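Local structure of epsin-3 (Saccharomyces cerevisiae, 3ONK) at residues T10-V16 with E47-I52; L31-I35 with Q72-Y76; I35-Y40 with Y76-S82; F53-T57 with L95-L99; A60-W64 with T101-I105. The protein binds phosphoinositide-rich membranes and helps recruit clathrin to the Golgi network and endosomes, with a part in protein sorting at the multivesicular body. All blocks are in the same frame, centred on the assembly; numbering follows the deposited sequence.

Overall arrangement
All five contacts lie in the ENTH domain, the all-helical part of a longer phosphoinositide-binding protein. Contact 1 packs helix 11-19 on helix 42-57, while contacts 2 and 3 share Ile35 and Tyr76 in one interface between helices 29-38 and 64-80, their centres about 7 Å apart. The segments of contact 1 alternate with theirs along the chain, and Ile48 CD1 touches Ile35 O, so four helices pack as one body. Contact 4 joins the later part of helix 42-57 to helix 93-97; contact 5, centred about 12 Å away, ties the two following loops. Contacts 3 and 5, centres about 27 Å apart, lie on opposite sides of the chain. Parts distant in sequence thus form one domain.

Contact 1. Residues T10-V16 with E47-I52; sequences TEMEGKV and EILSMI
The helical segments 11-16 and 47-52 run in roughly the same direction, 36° apart with their axes 9.0 Å from each other at closest approach, and Glu13 and Glu47 are the facing pair. In this ENTH domain the contact combines a helix N-cap with a strip of apolar packing. Thr10, the N-cap residue, and Glu13 form a capping box: Glu13 N gives a bond to Thr10 OG1, and Thr10 N answers with a bond to Glu13 OE1. Glu47 joins from the other helix. Its side chain, extended beyond CG, approaches the threonine from the opposite direction, and the hydroxyl, well above the carboxylate plane, donates to Glu47 OE2 over 2.6 Å. Threonine suits the place because one oxygen can accept from the helix end and still donate across the contact. Glu13 OE2 and Glu47 OE2, 4.4 Å apart, probably raise each other's proton affinity, though the capping box and the Thr10 hydroxyl should offset some of the repulsion.

Deeper in, apolar side chains take over. Met12, bent at chi2 and chi3, lays CG against Ile48 CG1, and both also touch Ile35 of helix 29-38. Glu13 contributes its methylenes, CG meeting Met51 CG at 3.7 Å. Val16, slim and branched, spreads its methyls: CG2 faces Ile48 CG2, whereas CG1, anti to the backbone N (chi1 179°), lies 3.5 Å from Met51 CB and 4.0 Å from Ile52 CG1.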
# COMPACT_ATOMS: atom_id res chain seq x y z
N THR A 10 -14.76 -3.01 10.45
CA THR A 10 -15.69 -2.01 9.94
C THR A 10 -15.72 -2.14 8.41
O THR A 10 -14.89 -2.83 7.80
CB THR A 10 -15.25 -0.58 10.31
OG1 THR A 10 -14.01 -0.30 9.65
CG2 THR A 10 -15.06 -0.43 11.82
N GLU A 11 -16.68 -1.46 7.80
CA GLU A 11 -16.84 -1.46 6.36
C GLU A 11 -15.53 -1.12 5.67
O GLU A 11 -15.13 -1.79 4.72
CB GLU A 11 -17.88 -0.43 5.93
CG GLU A 11 -19.26 -0.98 5.71
CD GLU A 11 -20.09 -0.01 4.91
OE1 GLU A 11 -19.79 0.19 3.70
OE2 GLU A 11 -21.02 0.57 5.49
N MET A 12 -14.87 -0.06 6.15
CA MET A 12 -13.63 0.39 5.53
C MET A 12 -12.47 -0.59 5.76
O MET A 12 -11.66 -0.82 4.88
CB MET A 12 -13.26 1.80 6.00
CG MET A 12 -12.01 2.38 5.34
SD MET A 12 -12.08 2.46 3.53
CE MET A 12 -13.45 3.57 3.23
N GLU A 13 -12.39 -1.15 6.96
CA GLU A 13 -11.37 -2.16 7.24
C GLU A 13 -11.62 -3.40 6.38
O GLU A 13 -10.68 -4.09 5.97
CB GLU A 13 -11.36 -2.53 8.72
CG GLU A 13 -10.90 -1.41 9.63
CD GLU A 13 -11.23 -1.64 11.09
OE1 GLU A 13 -12.02 -2.56 11.39
OE2 GLU A 13 -10.69 -0.90 11.94
N GLY A 14 -12.89 -3.66 6.07
CA GLY A 14 -13.25 -4.75 5.19
C GLY A 14 -12.80 -4.49 3.75
O GLY A 14 -12.38 -5.40 3.04
N LYS A 15 -12.92 -3.25 3.31
CA LYS A 15 -12.51 -2.89 1.96
C LYS A 15 -11.00 -3.07 1.82
O LYS A 15 -10.53 -3.67 0.85
CB LYS A 15 -12.93 -1.45 1.65
CG LYS A 15 -14.41 -1.27 1.36
CD LYS A 15 -14.70 0.14 0.85
CE LYS A 15 -16.05 0.24 0.19
NZ LYS A 15 -17.13 -0.26 1.06
N VAL A 16 -10.25 -2.56 2.79
CA VAL A 16 -8.80 -2.73 2.80
C VAL A 16 -8.41 -4.20 2.86
O VAL A 16 -7.50 -4.64 2.16
CB VAL A 16 -8.13 -1.99 3.99
CG1 VAL A 16 -6.63 -2.23 3.96
CG2 VAL A 16 -8.44 -0.52 3.93
N GLU A 47 -8.19 3.72 10.38
CA GLU A 47 -8.59 2.33 10.10
C GLU A 47 -7.78 1.74 8.97
O GLU A 47 -7.30 0.61 9.05
CB GLU A 47 -10.07 2.23 9.76
CG GLU A 47 -10.98 2.52 10.92
CD GLU A 47 -12.44 2.46 10.55
OE1 GLU A 47 -13.25 2.90 11.39
OE2 GLU A 47 -12.79 1.98 9.44
N ILE A 48 -7.64 2.53 7.91
CA ILE A 48 -6.93 2.11 6.70
C ILE A 48 -5.46 1.88 7.01
O ILE A 48 -4.87 0.90 6.59
CB ILE A 48 -7.03 3.20 5.59
CG1 ILE A 48 -8.48 3.41 5.16
CG2 ILE A 48 -6.18 2.85 4.40
CD1 ILE A 48 -8.68 4.67 4.34
N LEU A 49 -4.89 2.81 7.77
CA LEU A 49 -3.50 2.76 8.19
C LEU A 49 -3.16 1.45 8.94
O LEU A 49 -2.26 0.71 8.54
CB LEU A 49 -3.23 3.96 9.11
CG LEU A 49 -1.83 4.56 9.13
CD1 LEU A 49 -1.58 5.37 7.85
CD2 LEU A 49 -1.63 5.43 10.39
N SER A 50 -3.86 1.20 10.04
CA SER A 50 -3.71 -0.03 10.80
C SER A 50 -3.68 -1.23 9.87
O SER A 50 -2.73 -2.01 9.86
CB SER A 50 -4.87 -0.20 11.75
OG SER A 50 -5.13 1.02 12.43
N MET A 51 -4.75 -1.36 9.09
CA MET A 51 -4.96 -2.51 8.23
C MET A 51 -3.81 -2.71 7.23
O MET A 51 -3.37 -3.85 7.01
CB MET A 51 -6.29 -2.36 7.49
CG MET A 51 -7.52 -2.38 8.39
SD MET A 51 -7.78 -3.94 9.25
CE MET A 51 -7.36 -5.12 7.98
N ILE A 52 -3.34 -1.63 6.62
CA ILE A 52 -2.33 -1.75 5.58
C ILE A 52 -1.00 -2.23 6.12
O ILE A 52 -0.33 -3.06 5.50
CB ILE A 52 -2.08 -0.43 4.82
CG1 ILE A 52 -3.23 -0.14 3.85
CG2 ILE A 52 -0.79 -0.53 4.00
CD1 ILE A 52 -2.89 0.93 2.80

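Contact 2. Residues L31-I35 with Q72-Y76; sequences LMDQI and QLLDY
Met32 and Tyr76 make the main aromatic contact between the helical segments 31-35 and 72-76. Met32 CB sits over one face of the ring, 3.9 Å from the centroid and 18° off the normal, a CH-pi contact. The sulfur approaches obliquely at 4.4 Å from SD to the Tyr76 centroid, giving a Met-aromatic contact, and the bend at chi3 (-66°) turns CE back toward the ring, 3.5 Å from Tyr76 CD1. An unbranched, flexible methionine suits this place, since CB, SD and CE can all meet the tyrosine while CG is left to Leu73.

Purely apolar packing continues on the inner side. Met32 CG meets Leu73 CD1 at 3.9 Å, the two side chains running antiparallel, and the same leucine methyl reaches Ile35 CD1 at 4.2 Å. Leu73 also touches Ile52 of helix 42-57.

Polar contact is slight. Tyr76 OH makes a weak hydrogen bond of 3.5 Å to Asp33 OD1, with the carboxylate and ring planes nearly perpendicular. The phenol thus serves two ends, its ring taking the methionine on one face and its hydroxyl meeting the acid near the surface.

The segment axes cross at -58° and 10.1 Å, a crossed helix pair of the all-helical ENTH fold.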
# COMPACT_ATOMS: atom_id res chain seq x y z
N LEU A 31 -12.14 -0.04 -6.19
CA LEU A 31 -12.06 -0.38 -4.78
C LEU A 31 -10.97 0.45 -4.11
O LEU A 31 -11.13 0.91 -2.97
CB LEU A 31 -11.75 -1.87 -4.61
CG LEU A 31 -11.56 -2.36 -3.17
CD1 LEU A 31 -12.85 -2.21 -2.37
CD2 LEU A 31 -11.09 -3.80 -3.17
N MET A 32 -9.87 0.64 -4.82
CA MET A 32 -8.79 1.48 -4.33
C MET A 32 -9.27 2.93 -4.15
O MET A 32 -9.01 3.57 -3.12
CB MET A 32 -7.58 1.40 -5.26
CG MET A 32 -6.84 0.08 -5.23
SD MET A 32 -5.21 0.22 -5.98
CE MET A 32 -5.65 0.57 -7.69
N ASP A 33 -9.98 3.45 -5.15
CA ASP A 33 -10.57 4.79 -5.04
C ASP A 33 -11.52 4.92 -3.85
O ASP A 33 -11.49 5.92 -3.13
CB ASP A 33 -11.29 5.17 -6.34
CG ASP A 33 -11.20 6.67 -6.64
OD1 ASP A 33 -10.33 7.35 -6.07
OD2 ASP A 33 -11.99 7.16 -7.47
N GLN A 34 -12.35 3.90 -3.62
CA GLN A 34 -13.25 3.91 -2.46
C GLN A 34 -12.45 4.06 -1.18
O GLN A 34 -12.81 4.83 -0.28
CB GLN A 34 -14.11 2.63 -2.42
CG GLN A 34 -15.26 2.62 -3.44
CD GLN A 34 -15.99 1.28 -3.51
OE1 GLN A 34 -15.37 0.23 -3.41
NE2 GLN A 34 -17.31 1.32 -3.70
N ILE A 35 -11.33 3.34 -1.10
CA ILE A 35 -10.49 3.40 0.07
C ILE A 35 -9.81 4.78 0.18
O ILE A 35 -9.68 5.35 1.27
CB ILE A 35 -9.46 2.26 0.06
CG1 ILE A 35 -10.18 0.92 0.30
CG2 ILE A 35 -8.42 2.49 1.11
CD1 ILE A 35 -9.41 -0.29 -0.20
N GLN A 72 0.88 -1.94 -3.57
CA GLN A 72 0.08 -1.38 -4.65
C GLN A 72 -0.96 -0.41 -4.14
O GLN A 72 -1.13 0.66 -4.69
CB GLN A 72 -0.63 -2.48 -5.44
CG GLN A 72 0.26 -3.32 -6.33
CD GLN A 72 -0.52 -4.40 -7.04
OE1 GLN A 72 -1.05 -5.32 -6.41
NE2 GLN A 72 -0.58 -4.31 -8.38
N LEU A 73 -1.70 -0.80 -3.10
CA LEU A 73 -2.72 0.07 -2.51
C LEU A 73 -2.12 1.37 -1.98
O LEU A 73 -2.66 2.45 -2.18
CB LEU A 73 -3.45 -0.64 -1.37
CG LEU A 73 -4.54 0.14 -0.64
CD1 LEU A 73 -5.58 0.74 -1.60
CD2 LEU A 73 -5.24 -0.75 0.39
N LEU A 74 -0.99 1.23 -1.28
CA LEU A 74 -0.36 2.36 -0.62
C LEU A 74 0.20 3.32 -1.67
O LEU A 74 0.20 4.53 -1.49
CB LEU A 74 0.73 1.83 0.32
CG LEU A 74 1.26 2.60 1.53
CD1 LEU A 74 0.17 3.15 2.45
CD2 LEU A 74 2.21 1.69 2.31
N ASP A 75 0.66 2.77 -2.79
CA ASP A 75 1.09 3.62 -3.89
C ASP A 75 -0.09 4.45 -4.40
O ASP A 75 0.01 5.67 -4.58
CB ASP A 75 1.65 2.77 -5.03
CG ASP A 75 2.24 3.62 -6.14
OD1 ASP A 75 3.28 4.26 -5.91
OD2 ASP A 75 1.64 3.68 -7.24
N TYR A 76 -1.20 3.78 -4.65
CA TYR A 76 -2.38 4.46 -5.16
C TYR A 76 -2.82 5.56 -4.20
O TYR A 76 -3.19 6.65 -4.63
CB TYR A 76 -3.50 3.44 -5.39
CG TYR A 76 -4.71 4.01 -6.10
CD1 TYR A 76 -4.82 3.95 -7.49
CD2 TYR A 76 -5.75 4.61 -5.38
CE1 TYR A 76 -5.94 4.46 -8.13
CE2 TYR A 76 -6.86 5.13 -6.01
CZ TYR A 76 -6.95 5.06 -7.38
OH TYR A 76 -8.06 5.59 -8.01

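Contact 3. Residues I35-Y40 with Y76-S82; sequences ISQGTY and YLIKHGS
Thr39, in the residues that follow Ile35 and Ser36, reaches across to the chain leaving helix 64-80. Its CB lies 3.8 Å from Ser82 N, and from there the side chain forks. The methyl CG2 turns inward to Leu77 CD2. The hydroxyl lies between the backbone N and the carbonyl carbon (chi1 69°), where OG1 can work both ways: it donates to Ser36 O, in the carbonyl plane, and accepts from Ser82 N over 2.8 Å, nearly straight at 167°. Threonine fits because its two branches serve the core and the polar turn at once.

Tyr40 covers the same turn from outside. One face of its ring lies over Ser82, with CB 3.8 Å from the centroid in a CH-pi contact. On the inner side Leu77 CD2 presses against the Ser36 backbone, 3.4 Å from CA. Small Ser36 and Gly81 together let the backbones come to 4.7 Å, CA to CA, and Gly81 CA passes within 3.4 Å of Thr39 OG1.

Ser82 in turn N-caps helix 83-90 through a bond from Arg84 N to its OG. The contact therefore lies beside the last turn of helix 64-80 and the start of helix 83-90, with Ile48 of helix 42-57 against Thr39 and Leu77.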
# COMPACT_ATOMS: atom_id res chain seq x y z
N ILE A 35 -11.33 3.34 -1.10
CA ILE A 35 -10.49 3.40 0.07
C ILE A 35 -9.81 4.78 0.18
O ILE A 35 -9.68 5.35 1.27
CB ILE A 35 -9.46 2.26 0.06
CG1 ILE A 35 -10.18 0.92 0.30
CG2 ILE A 35 -8.42 2.49 1.11
CD1 ILE A 35 -9.41 -0.29 -0.20
N SER A 36 -9.39 5.30 -0.96
CA SER A 36 -8.84 6.64 -1.02
C SER A 36 -9.82 7.65 -0.42
O SER A 36 -9.41 8.53 0.33
CB SER A 36 -8.48 7.00 -2.47
OG SER A 36 -7.92 8.29 -2.53
N GLN A 37 -11.10 7.52 -0.75
CA GLN A 37 -12.12 8.40 -0.18
C GLN A 37 -12.10 8.36 1.35
O GLN A 37 -12.32 9.38 2.00
CB GLN A 37 -13.53 8.05 -0.68
CG GLN A 37 -13.68 7.94 -2.18
CD GLN A 37 -13.30 9.21 -2.91
OE1 GLN A 37 -12.38 9.22 -3.72
NE2 GLN A 37 -14.02 10.29 -2.63
N GLY A 38 -11.85 7.18 1.92
CA GLY A 38 -11.82 7.01 3.35
C GLY A 38 -10.66 7.72 4.04
O GLY A 38 -10.72 7.96 5.25
N THR A 39 -9.61 8.05 3.28
CA THR A 39 -8.47 8.82 3.81
C THR A 39 -8.81 10.27 4.07
O THR A 39 -8.01 11.00 4.65
CB THR A 39 -7.23 8.80 2.86
OG1 THR A 39 -7.51 9.56 1.68
CG2 THR A 39 -6.82 7.38 2.49
N TYR A 40 -9.99 10.71 3.65
CA TYR A 40 -10.39 12.10 3.87
C TYR A 40 -11.19 12.32 5.15
O TYR A 40 -11.73 13.42 5.38
CB TYR A 40 -11.14 12.63 2.66
CG TYR A 40 -10.21 12.85 1.49
CD1 TYR A 40 -9.54 14.06 1.34
CD2 TYR A 40 -9.96 11.85 0.56
CE1 TYR A 40 -8.69 14.28 0.30
CE2 TYR A 40 -9.10 12.06 -0.50
CZ TYR A 40 -8.47 13.28 -0.62
OH TYR A 40 -7.60 13.52 -1.66
N TYR A 76 -1.20 3.78 -4.65
CA TYR A 76 -2.38 4.46 -5.16
C TYR A 76 -2.82 5.56 -4.20
O TYR A 76 -3.19 6.65 -4.63
CB TYR A 76 -3.50 3.44 -5.39
CG TYR A 76 -4.71 4.01 -6.10
CD1 TYR A 76 -4.82 3.95 -7.49
CD2 TYR A 76 -5.75 4.61 -5.38
CE1 TYR A 76 -5.94 4.46 -8.13
CE2 TYR A 76 -6.86 5.13 -6.01
CZ TYR A 76 -6.95 5.06 -7.38
OH TYR A 76 -8.06 5.59 -8.01
N LEU A 77 -2.75 5.28 -2.90
CA LEU A 77 -3.27 6.21 -1.89
C LEU A 77 -2.40 7.44 -1.77
O LEU A 77 -2.88 8.54 -1.54
CB LEU A 77 -3.40 5.53 -0.53
CG LEU A 77 -4.45 4.43 -0.41
CD1 LEU A 77 -4.44 3.84 0.99
CD2 LEU A 77 -5.85 4.94 -0.77
N ILE A 78 -1.10 7.25 -1.95
CA ILE A 78 -0.20 8.37 -1.96
C ILE A 78 -0.47 9.29 -3.15
O ILE A 78 -0.33 10.50 -3.06
CB ILE A 78 1.25 7.89 -1.84
CG1 ILE A 78 1.44 7.29 -0.43
CG2 ILE A 78 2.23 9.04 -2.08
CD1 ILE A 78 2.59 6.35 -0.31
N LYS A 79 -0.94 8.70 -4.25
CA LYS A 79 -1.27 9.48 -5.45
C LYS A 79 -2.69 10.05 -5.45
O LYS A 79 -2.96 11.06 -6.09
CB LYS A 79 -1.05 8.64 -6.71
CG LYS A 79 0.41 8.32 -6.99
CD LYS A 79 0.56 7.18 -7.99
CE LYS A 79 2.00 6.70 -8.07
NZ LYS A 79 2.15 5.53 -8.99
N HIS A 80 -3.60 9.40 -4.73
CA HIS A 80 -5.01 9.79 -4.81
C HIS A 80 -5.60 10.26 -3.47
O HIS A 80 -6.59 10.99 -3.46
CB HIS A 80 -5.86 8.65 -5.39
CG HIS A 80 -5.41 8.18 -6.74
ND1 HIS A 80 -5.95 8.66 -7.92
CD2 HIS A 80 -4.47 7.27 -7.10
CE1 HIS A 80 -5.36 8.08 -8.94
NE2 HIS A 80 -4.46 7.23 -8.47
N GLY A 81 -4.98 9.84 -2.37
CA GLY A 81 -5.54 10.00 -1.04
C GLY A 81 -5.28 11.36 -0.45
O GLY A 81 -4.64 12.20 -1.07
N SER A 82 -5.79 11.58 0.75
CA SER A 82 -5.63 12.83 1.46
C SER A 82 -4.16 13.14 1.72
O SER A 82 -3.34 12.24 1.90
CB SER A 82 -6.37 12.74 2.80
OG SER A 82 -6.15 13.87 3.60

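Contact 4. Residues F53-T57 with L95-L99; sequences FRRFT and LIRIL
Phe56 and Leu99 each carry CG anti to the carbonyl carbon (chi1 -58° and -68°), torsions that help direct the ring and the isobutyl group across the contact, where they meet nearly at right angles. Leu99 CD1 comes down on one face of the ring, 3.9 Å from the Phe56 centroid, a CH-pi contact; Phe53 CA lies over the opposite face, offset toward the rim. A phenylalanine suits the position because its flat ring can take contacts on both faces. Ile96 lies alongside and pointing the same way, its CG1 at the ring edge, 4.2 Å from Phe56 CE2.

In the ENTH fold the first segment belongs to helix 42-57; Leu95 and Ile96 lie on helix 93-97, and Leu99 is in a 3-10 turn. The cluster they form is wholly apolar across the contact. Helix 64-80 adds Ala70 and Leu71 against Phe56, while helix 113-127 brings Val120 against Ile96 and Leu99.

Leu95 divides its two methyls on the outer side: CD1 packs on Phe53 CB at 3.6 Å, and CD2 meets Thr57 CG2 at 3.7 Å. The ring of Phe53 extends further in, CE1 lying 3.8 Å from Ile96 CG1. While Thr57 turns CG2 to Leu95, its OG1 donates to Arg54 O from above the carbonyl plane.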
# COMPACT_ATOMS: atom_id res chain seq x y z
N PHE A 53 -0.60 -1.72 7.29
CA PHE A 53 0.72 -2.07 7.82
C PHE A 53 0.71 -3.40 8.58
O PHE A 53 1.74 -4.05 8.69
CB PHE A 53 1.29 -0.94 8.66
CG PHE A 53 1.55 0.32 7.89
CD1 PHE A 53 2.31 0.30 6.73
CD2 PHE A 53 1.03 1.53 8.31
CE1 PHE A 53 2.56 1.46 6.00
CE2 PHE A 53 1.27 2.71 7.59
CZ PHE A 53 2.03 2.67 6.43
N ARG A 54 -0.45 -3.80 9.09
CA ARG A 54 -0.59 -5.12 9.69
C ARG A 54 0.05 -6.14 8.78
O ARG A 54 0.68 -7.09 9.22
CB ARG A 54 -2.06 -5.49 9.92
CG ARG A 54 -2.70 -4.67 11.02
CD ARG A 54 -4.09 -5.16 11.40
NE ARG A 54 -4.65 -4.32 12.45
CZ ARG A 54 -4.38 -4.47 13.74
NH1 ARG A 54 -3.58 -5.45 14.15
NH2 ARG A 54 -4.93 -3.65 14.63
N ARG A 55 -0.11 -5.92 7.48
CA ARG A 55 0.42 -6.83 6.48
C ARG A 55 1.96 -6.91 6.51
O ARG A 55 2.52 -8.00 6.48
CB ARG A 55 -0.10 -6.43 5.09
CG ARG A 55 -1.23 -7.33 4.58
CD ARG A 55 -2.40 -7.42 5.57
NE ARG A 55 -3.53 -6.58 5.17
CZ ARG A 55 -4.54 -6.23 5.97
NH1 ARG A 55 -4.56 -6.64 7.24
NH2 ARG A 55 -5.51 -5.46 5.49
N PHE A 56 2.61 -5.75 6.59
CA PHE A 56 4.07 -5.67 6.56
C PHE A 56 4.73 -6.38 7.72
O PHE A 56 5.88 -6.82 7.63
CB PHE A 56 4.54 -4.21 6.56
CG PHE A 56 4.01 -3.42 5.42
CD1 PHE A 56 3.29 -4.03 4.41
CD2 PHE A 56 4.22 -2.06 5.34
CE1 PHE A 56 2.79 -3.30 3.35
CE2 PHE A 56 3.72 -1.32 4.29
CZ PHE A 56 3.01 -1.94 3.29
N THR A 57 4.00 -6.50 8.82
CA THR A 57 4.61 -6.94 10.06
C THR A 57 4.61 -8.47 10.22
O THR A 57 5.32 -9.01 11.07
CB THR A 57 3.97 -6.22 11.27
OG1 THR A 57 2.62 -6.67 11.43
CG2 THR A 57 3.97 -4.71 11.03
N LEU A 95 9.05 1.19 9.39
CA LEU A 95 8.39 -0.09 9.24
C LEU A 95 8.37 -0.52 7.76
O LEU A 95 8.52 -1.69 7.45
CB LEU A 95 6.96 0.01 9.79
CG LEU A 95 6.12 -1.21 10.20
CD1 LEU A 95 4.71 -1.06 9.65
CD2 LEU A 95 6.72 -2.55 9.78
N ILE A 96 8.17 0.44 6.87
CA ILE A 96 8.10 0.15 5.45
C ILE A 96 9.46 -0.33 4.95
O ILE A 96 9.54 -1.28 4.15
CB ILE A 96 7.64 1.40 4.66
CG1 ILE A 96 6.28 1.87 5.17
CG2 ILE A 96 7.62 1.13 3.16
CD1 ILE A 96 5.79 3.14 4.51
N ARG A 97 10.51 0.31 5.46
CA ARG A 97 11.90 0.00 5.13
C ARG A 97 12.24 -1.46 5.36
O ARG A 97 13.09 -2.03 4.67
CB ARG A 97 12.87 0.88 5.95
CG ARG A 97 12.87 2.35 5.56
CD ARG A 97 14.23 3.03 5.82
NE ARG A 97 14.18 4.46 5.53
CZ ARG A 97 14.52 5.00 4.36
NH1 ARG A 97 14.42 6.31 4.20
NH2 ARG A 97 14.97 4.24 3.37
N ILE A 98 11.58 -2.08 6.34
CA ILE A 98 11.83 -3.48 6.63
C ILE A 98 11.70 -4.32 5.36
O ILE A 98 12.43 -5.29 5.19
CB ILE A 98 10.86 -4.03 7.72
CG1 ILE A 98 11.32 -5.38 8.24
CG2 ILE A 98 9.44 -4.17 7.18
CD1 ILE A 98 10.28 -6.09 9.10
N LEU A 99 10.79 -3.94 4.47
CA LEU A 99 10.50 -4.74 3.28
C LEU A 99 11.62 -4.70 2.25
O LEU A 99 11.62 -5.48 1.30
CB LEU A 99 9.18 -4.31 2.62
CG LEU A 99 7.94 -4.64 3.46
CD1 LEU A 99 6.65 -4.22 2.74
CD2 LEU A 99 7.92 -6.13 3.80

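Contact 5. Residues A60-W64 with T101-I105; sequences AGSEW and TFHYI
Gly61 and Tyr104 form the close part of this contact between two loops of the ENTH fold, one leading into helix 64-80 and the other into helix 113-127. Residues Gly61 to Trp64 make a type I beta turn, and the tyrosine ring lies flat against its first residue. Gly61 CA stands over the ring face, 3.7 Å from the centroid and 21° off the normal, in a CH-pi contact; Gly61 O lies above the same ring nearer its rim, 3.1 Å from Tyr104 CE1. Glycine suits the spot because it brings bare backbone right up to an aromatic face.

Around this point the packing is made by ring edges. Trp64, its indole folded over its own backbone by a chi1 near +60° (66°), brings CD1 to 3.6 Å from Tyr104 CE1. The two aromatic groups meet rim to rim, planes 31° apart, without stacking. Phe102 presents its edge to Trp64 CB, and is backed by Val116 of helix 113-127.

The outer side is looser and more solvent-exposed. Ser62 takes little part, its N 3.8 Å from the phenol oxygen Tyr104 OH. None of the touching residues is fully buried, so this is a surface contact, joined by aromatic packing. On the side of Ala60, Phe102 CZ lies 3.6 Å from Ala60 O.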
# COMPACT_ATOMS: atom_id res chain seq x y z
N ALA A 60 6.92 -13.20 6.08
CA ALA A 60 6.14 -14.25 5.45
C ALA A 60 6.82 -15.04 4.33
O ALA A 60 7.82 -14.63 3.75
CB ALA A 60 4.84 -13.67 4.94
N GLY A 61 6.24 -16.20 4.05
CA GLY A 61 6.59 -16.96 2.88
C GLY A 61 5.58 -16.58 1.82
O GLY A 61 5.81 -15.62 1.06
N SER A 62 4.47 -17.31 1.80
CA SER A 62 3.42 -17.14 0.79
C SER A 62 2.51 -15.94 1.07
O SER A 62 1.57 -15.68 0.31
CB SER A 62 2.57 -18.40 0.65
OG SER A 62 1.46 -18.17 -0.21
N GLU A 63 2.79 -15.22 2.15
CA GLU A 63 2.08 -13.98 2.41
C GLU A 63 2.74 -12.82 1.65
O GLU A 63 2.47 -11.65 1.94
CB GLU A 63 1.99 -13.69 3.91
N TRP A 64 3.61 -13.15 0.69
CA TRP A 64 4.23 -12.14 -0.16
C TRP A 64 3.17 -11.39 -0.97
O TRP A 64 3.30 -10.19 -1.23
CB TRP A 64 5.24 -12.77 -1.13
CG TRP A 64 4.60 -13.68 -2.12
CD1 TRP A 64 4.48 -15.04 -2.04
CD2 TRP A 64 3.96 -13.31 -3.35
NE1 TRP A 64 3.82 -15.53 -3.14
CE2 TRP A 64 3.49 -14.49 -3.96
CE3 TRP A 64 3.74 -12.08 -3.99
CZ2 TRP A 64 2.81 -14.48 -5.17
CZ3 TRP A 64 3.07 -12.08 -5.20
CH2 TRP A 64 2.61 -13.27 -5.78
N THR A 101 14.41 -5.75 2.36
CA THR A 101 15.20 -6.98 2.33
C THR A 101 14.36 -8.24 2.11
O THR A 101 14.86 -9.36 2.20
CB THR A 101 16.08 -7.15 3.59
OG1 THR A 101 15.34 -6.81 4.77
CG2 THR A 101 17.32 -6.27 3.48
N PHE A 102 13.09 -8.03 1.80
CA PHE A 102 12.17 -9.14 1.60
C PHE A 102 12.62 -10.02 0.43
O PHE A 102 12.68 -9.58 -0.72
CB PHE A 102 10.75 -8.63 1.38
CG PHE A 102 9.70 -9.71 1.46
CD1 PHE A 102 9.24 -10.33 0.31
CD2 PHE A 102 9.19 -10.11 2.69
CE1 PHE A 102 8.28 -11.32 0.38
CE2 PHE A 102 8.24 -11.10 2.76
CZ PHE A 102 7.78 -11.71 1.60
N HIS A 103 12.94 -11.27 0.75
CA HIS A 103 13.36 -12.26 -0.24
C HIS A 103 12.47 -13.50 -0.13
O HIS A 103 12.16 -13.97 0.97
CB HIS A 103 14.83 -12.64 -0.03
CG HIS A 103 15.80 -11.60 -0.51
ND1 HIS A 103 16.54 -11.75 -1.67
CD2 HIS A 103 16.13 -10.39 0.00
CE1 HIS A 103 17.29 -10.68 -1.84
NE2 HIS A 103 17.07 -9.84 -0.84
N TYR A 104 12.05 -14.02 -1.26
CA TYR A 104 11.25 -15.22 -1.25
C TYR A 104 11.12 -15.80 -2.66
O TYR A 104 10.73 -15.10 -3.60
CB TYR A 104 9.88 -14.96 -0.62
CG TYR A 104 9.01 -16.19 -0.50
CD1 TYR A 104 7.85 -16.33 -1.25
CD2 TYR A 104 9.36 -17.23 0.35
CE1 TYR A 104 7.06 -17.46 -1.16
CE2 TYR A 104 8.59 -18.37 0.45
CZ TYR A 104 7.43 -18.48 -0.31
OH TYR A 104 6.66 -19.61 -0.22
N ILE A 105 11.46 -17.07 -2.80
CA ILE A 105 11.16 -17.84 -4.00
C ILE A 105 10.09 -18.88 -3.62
O ILE A 105 10.28 -19.62 -2.66
CB ILE A 105 12.45 -18.50 -4.58
CG1 ILE A 105 13.47 -17.41 -4.92
CG2 ILE A 105 12.13 -19.34 -5.81
CD1 ILE A 105 14.71 -17.91 -5.61